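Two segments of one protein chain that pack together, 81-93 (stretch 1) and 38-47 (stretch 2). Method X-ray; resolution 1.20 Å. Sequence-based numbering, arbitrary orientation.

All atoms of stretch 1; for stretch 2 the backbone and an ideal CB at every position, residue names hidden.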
# COMPACT_ATOMS: atom_id res chain seq x y z
N PRO A 81 5.76 3.33 15.57
CA PRO A 81 4.85 4.40 16.00
C PRO A 81 4.20 5.19 14.88
O PRO A 81 3.15 5.79 15.11
CB PRO A 81 5.75 5.32 16.83
CG PRO A 81 6.92 4.51 17.19
CD PRO A 81 7.11 3.51 16.11
N ILE A 82 4.80 5.20 13.69
CA ILE A 82 4.20 5.89 12.54
C ILE A 82 2.78 5.39 12.25
O ILE A 82 1.92 6.17 11.85
CB ILE A 82 5.10 5.83 11.28
CG1 ILE A 82 4.63 6.82 10.21
CG2 ILE A 82 5.20 4.40 10.71
CD1 ILE A 82 5.63 7.04 9.09
N PHE A 83 2.53 4.11 12.50
CA PHE A 83 1.21 3.53 12.25
C PHE A 83 0.17 3.87 13.31
O PHE A 83 -0.99 3.48 13.18
CB PHE A 83 1.31 2.01 12.06
CG PHE A 83 1.88 1.61 10.74
CD1 PHE A 83 1.23 1.95 9.55
CD2 PHE A 83 3.08 0.89 10.67
CE1 PHE A 83 1.75 1.58 8.32
CE2 PHE A 83 3.60 0.51 9.44
CZ PHE A 83 2.94 0.86 8.27
N GLN A 84 0.58 4.58 14.35
CA GLN A 84 -0.35 5.04 15.37
C GLN A 84 -0.82 6.47 15.12
O GLN A 84 -1.71 6.98 15.81
CB GLN A 84 0.28 4.91 16.76
CG GLN A 84 0.17 3.50 17.33
CD GLN A 84 -1.21 3.20 17.86
OE1 GLN A 84 -1.99 2.46 17.24
NE2 GLN A 84 -1.54 3.77 19.01
N GLU A 85 -0.24 7.12 14.11
CA GLU A 85 -0.54 8.52 13.82
C GLU A 85 -1.94 8.72 13.26
O GLU A 85 -2.48 7.86 12.56
CB GLU A 85 0.50 9.11 12.87
CG GLU A 85 1.87 9.21 13.52
CD GLU A 85 2.93 9.82 12.63
OE1 GLU A 85 2.61 10.29 11.52
OE2 GLU A 85 4.11 9.81 13.05
N ASP A 86 -2.52 9.87 13.59
CA ASP A 86 -3.86 10.25 13.19
C ASP A 86 -3.84 10.81 11.77
O ASP A 86 -4.02 12.01 11.54
CB ASP A 86 -4.39 11.29 14.20
CG ASP A 86 -5.79 11.77 13.89
OD1 ASP A 86 -6.62 10.95 13.44
OD2 ASP A 86 -6.06 12.97 14.10
N LYS A 87 -3.60 9.91 10.80
CA LYS A 87 -3.40 10.28 9.40
C LYS A 87 -4.06 9.27 8.49
O LYS A 87 -4.44 8.19 8.93
CB LYS A 87 -1.89 10.36 9.10
CG LYS A 87 -1.20 11.53 9.79
CD LYS A 87 0.28 11.58 9.49
CE LYS A 87 0.90 12.84 10.07
NZ LYS A 87 2.37 12.85 9.85
N LYS A 88 -4.20 9.63 7.21
CA LYS A 88 -4.62 8.68 6.18
C LYS A 88 -3.40 7.92 5.67
O LYS A 88 -2.37 8.52 5.34
CB LYS A 88 -5.34 9.40 5.03
CG LYS A 88 -5.76 8.45 3.90
CD LYS A 88 -6.65 9.10 2.84
CE LYS A 88 -8.11 9.12 3.27
NZ LYS A 88 -9.04 9.48 2.16
N PHE A 89 -3.52 6.60 5.59
CA PHE A 89 -2.44 5.73 5.12
C PHE A 89 -2.73 5.27 3.71
O PHE A 89 -3.73 4.60 3.46
CB PHE A 89 -2.24 4.55 6.08
CG PHE A 89 -1.71 4.97 7.41
CD1 PHE A 89 -0.34 4.94 7.66
CD2 PHE A 89 -2.56 5.46 8.39
CE1 PHE A 89 0.16 5.37 8.88
CE2 PHE A 89 -2.07 5.88 9.62
CZ PHE A 89 -0.70 5.84 9.86
N VAL A 90 -1.85 5.66 2.80
CA VAL A 90 -1.99 5.35 1.39
C VAL A 90 -0.91 4.34 1.02
O VAL A 90 0.28 4.67 1.01
CB VAL A 90 -1.84 6.63 0.54
CG1 VAL A 90 -1.90 6.30 -0.95
CG2 VAL A 90 -2.90 7.65 0.92
N PHE A 91 -1.32 3.11 0.72
CA PHE A 91 -0.38 2.03 0.43
C PHE A 91 -0.13 1.94 -1.06
O PHE A 91 -1.04 2.16 -1.85
CB PHE A 91 -0.94 0.70 0.94
CG PHE A 91 -1.12 0.66 2.43
CD1 PHE A 91 -0.08 0.24 3.26
CD2 PHE A 91 -2.32 1.07 3.02
CE1 PHE A 91 -0.23 0.23 4.64
CE2 PHE A 91 -2.48 1.05 4.39
CZ PHE A 91 -1.43 0.63 5.21
N TYR A 92 1.10 1.62 -1.44
CA TYR A 92 1.37 1.36 -2.86
C TYR A 92 2.36 0.24 -3.07
O TYR A 92 3.23 -0.02 -2.25
CB TYR A 92 1.79 2.63 -3.61
CG TYR A 92 3.22 3.06 -3.42
CD1 TYR A 92 4.20 2.74 -4.35
CD2 TYR A 92 3.58 3.84 -2.32
CE1 TYR A 92 5.52 3.16 -4.19
CE2 TYR A 92 4.90 4.27 -2.15
CZ TYR A 92 5.85 3.93 -3.09
OH TYR A 92 7.15 4.37 -2.93
N CYS A 93 2.20 -0.43 -4.20
CA CYS A 93 3.10 -1.50 -4.61
C CYS A 93 3.47 -1.24 -6.07
O CYS A 93 3.36 -0.10 -6.53
CB CYS A 93 2.43 -2.87 -4.43
SG CYS A 93 0.87 -3.10 -5.35
N UNK A 38 -0.20 16.50 3.60
CA UNK A 38 -0.47 16.79 5.01
C UNK A 38 -1.47 15.79 5.58
O UNK A 38 -2.49 15.48 4.95
CB UNK A 38 -1.00 18.22 5.18
N UNK A 39 -1.15 15.28 6.76
CA UNK A 39 -1.95 14.24 7.42
C UNK A 39 -2.12 12.98 6.56
O UNK A 39 -3.17 12.33 6.59
CB UNK A 39 -3.33 14.80 7.78
N UNK A 40 -1.08 12.66 5.79
CA UNK A 40 -1.03 11.44 4.98
C UNK A 40 0.33 10.78 5.19
O UNK A 40 1.35 11.46 5.30
CB UNK A 40 -1.27 11.74 3.50
N UNK A 41 0.32 9.45 5.28
CA UNK A 41 1.54 8.66 5.24
C UNK A 41 1.42 7.75 4.03
O UNK A 41 0.47 6.96 3.92
CB UNK A 41 1.75 7.87 6.53
N UNK A 42 2.37 7.87 3.11
CA UNK A 42 2.42 7.02 1.93
C UNK A 42 3.35 5.86 2.24
O UNK A 42 4.52 6.07 2.56
CB UNK A 42 2.89 7.79 0.70
N UNK A 43 2.82 4.65 2.16
CA UNK A 43 3.52 3.44 2.58
C UNK A 43 3.85 2.57 1.37
O UNK A 43 2.95 2.10 0.68
CB UNK A 43 2.68 2.65 3.59
N UNK A 44 5.14 2.40 1.12
CA UNK A 44 5.65 1.55 0.05
C UNK A 44 5.79 0.13 0.57
O UNK A 44 6.60 -0.11 1.46
CB UNK A 44 6.99 2.07 -0.48
N UNK A 45 5.03 -0.80 0.02
CA UNK A 45 5.04 -2.17 0.53
C UNK A 45 5.86 -3.14 -0.33
O UNK A 45 5.84 -4.35 -0.10
CB UNK A 45 3.60 -2.68 0.64
N UNK A 46 6.59 -2.60 -1.31
CA UNK A 46 7.39 -3.42 -2.22
C UNK A 46 8.60 -4.06 -1.56
O UNK A 46 9.09 -3.61 -0.53
CB UNK A 46 7.86 -2.57 -3.40
N UNK A 47 9.08 -5.13 -2.19
CA UNK A 47 10.35 -5.73 -1.83
C UNK A 47 11.45 -4.69 -2.09
O UNK A 47 11.37 -3.93 -3.07
CB UNK A 47 10.60 -7.02 -2.62

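Strands 88-92 and 40-44 run parallel; along 40-44 the extended backbone sends alternate side chains to the face carrying Lys88, Val90 and Tyr92 and to the face carrying Phe89 and Phe91.

Position 38 has nothing of stretch 1 within reach of its CB; almost any residue would do, and it is Ser38.

At 39 both backbone angles are positive (57/35), which glycine, asparagine and aspartate tolerate best. The backbone O takes a hydrogen bond from Lys88 N (3.0 Å). Asp39 fills it, its CB 4.3 Å from Lys87 CG.

Position 40 is extended, on the Val90 face, its ideal CB 5.1 Å from Val90 CG2. A beta-branched or other modest apolar residue suits. Val40 sets CG1 3.8 Å from Val90 CG2.

At 41 the CB looks into an apolar corner: 3.8 Å from Phe89 CD1, 4.7 Å from Ile82 CD1. Valine or isoleucine would be natural choices. Val41 touches Ile82 CD1 with CG1 (3.8 Å), while its CG2 lies 3.7 Å from Lys87 CD, the aliphatic part of a lysine whose NZ is salt-bridged to Glu85. Its N donates to Lys88 O (2.8 Å) and its O accepts from Val90 N (2.9 Å), locking the register.

Position 42 returns to the Val90 face, its ideal CB 5.0 Å from Tyr92 CE2. Several branched apolar residues could pack against that ring; Ile42 brings CG2 to 3.6 Å from Tyr92 CD2.

Position 43 sits among three aromatics, its CB 3.7 Å from Phe91 CD1 and 4.9 Å from Phe83 CE1. A compact beta-branched residue fits well. Val43 CG2 lies 4.0 Å from Phe83 CE1 and 4.2 Å from Phe89 CD1, meeting the Phe89 ring at its edge. Val43 N donates to Val90 O (2.8 Å).

At 44 the CB is 3.4 Å from Tyr92 OH, inviting a short polar side chain: aspartate, asparagine or serine. Asp44 places OD2 2.7 Å from Tyr92 OH, and its CA packs over the tyrosine face, 4.0 Å from the ring centroid.

Position 45 leaves the strand with its CB toward stretch 1, near Cys93 CB and Phe91 CD1. An aliphatic residue is called for. Ile45 reaches Phe91 CD1 with CG2 (3.9 Å) and Cys93 CB with CG1 (3.9 Å); its N donates to Tyr92 O (3.0 Å).

At 46 the CB points sideways, 5.0 Å from Cys93 CA, so a long, flexible chain could follow stretch 1. Arg46 lays CG 3.7 Å from Cys93 CA and salt-bridges Asp44, NH2 to OD2 at 2.7 Å.

Position 47 is out of reach, leaving the choice open; Asp47 caps the following helix.

Stretch 2 (38-47) SDVVIVDIRD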
# COMPACT_ATOMS: atom_id res chain seq x y z
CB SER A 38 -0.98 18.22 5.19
OG SER A 38 0.05 19.17 4.93
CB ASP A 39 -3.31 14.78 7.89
CG ASP A 39 -3.18 15.87 8.95
OD1 ASP A 39 -2.31 15.75 9.84
OD2 ASP A 39 -3.96 16.84 8.89
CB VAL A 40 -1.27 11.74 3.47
CG1 VAL A 40 -1.00 10.51 2.60
CG2 VAL A 40 -2.69 12.26 3.22
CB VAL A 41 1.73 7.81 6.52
CG1 VAL A 41 2.98 6.94 6.41
CG2 VAL A 41 1.80 8.70 7.76
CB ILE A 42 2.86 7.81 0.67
CG1 ILE A 42 1.88 8.97 0.40
CG2 ILE A 42 2.93 6.88 -0.53
CD1 ILE A 42 2.27 9.90 -0.74
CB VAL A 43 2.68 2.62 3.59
CG1 VAL A 43 3.44 1.38 4.03
CG2 VAL A 43 2.30 3.48 4.80
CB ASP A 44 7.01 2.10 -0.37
CG ASP A 44 7.58 1.46 -1.63
OD1 ASP A 44 7.18 0.35 -2.03
OD2 ASP A 44 8.47 2.11 -2.22
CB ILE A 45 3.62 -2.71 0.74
CG1 ILE A 45 2.90 -2.92 -0.60
CG2 ILE A 45 2.85 -1.79 1.69
CD1 ILE A 45 1.53 -3.54 -0.49
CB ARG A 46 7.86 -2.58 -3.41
CG ARG A 46 6.71 -2.15 -4.32
CD ARG A 46 7.20 -1.25 -5.43
NE ARG A 46 7.75 -0.02 -4.87
CZ ARG A 46 8.57 0.80 -5.50
NH1 ARG A 46 8.94 0.55 -6.75
NH2 ARG A 46 9.01 1.89 -4.89
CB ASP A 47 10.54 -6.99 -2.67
CG ASP A 47 11.82 -7.73 -2.35
OD1 ASP A 47 12.91 -7.28 -2.77
OD2 ASP A 47 11.75 -8.79 -1.69
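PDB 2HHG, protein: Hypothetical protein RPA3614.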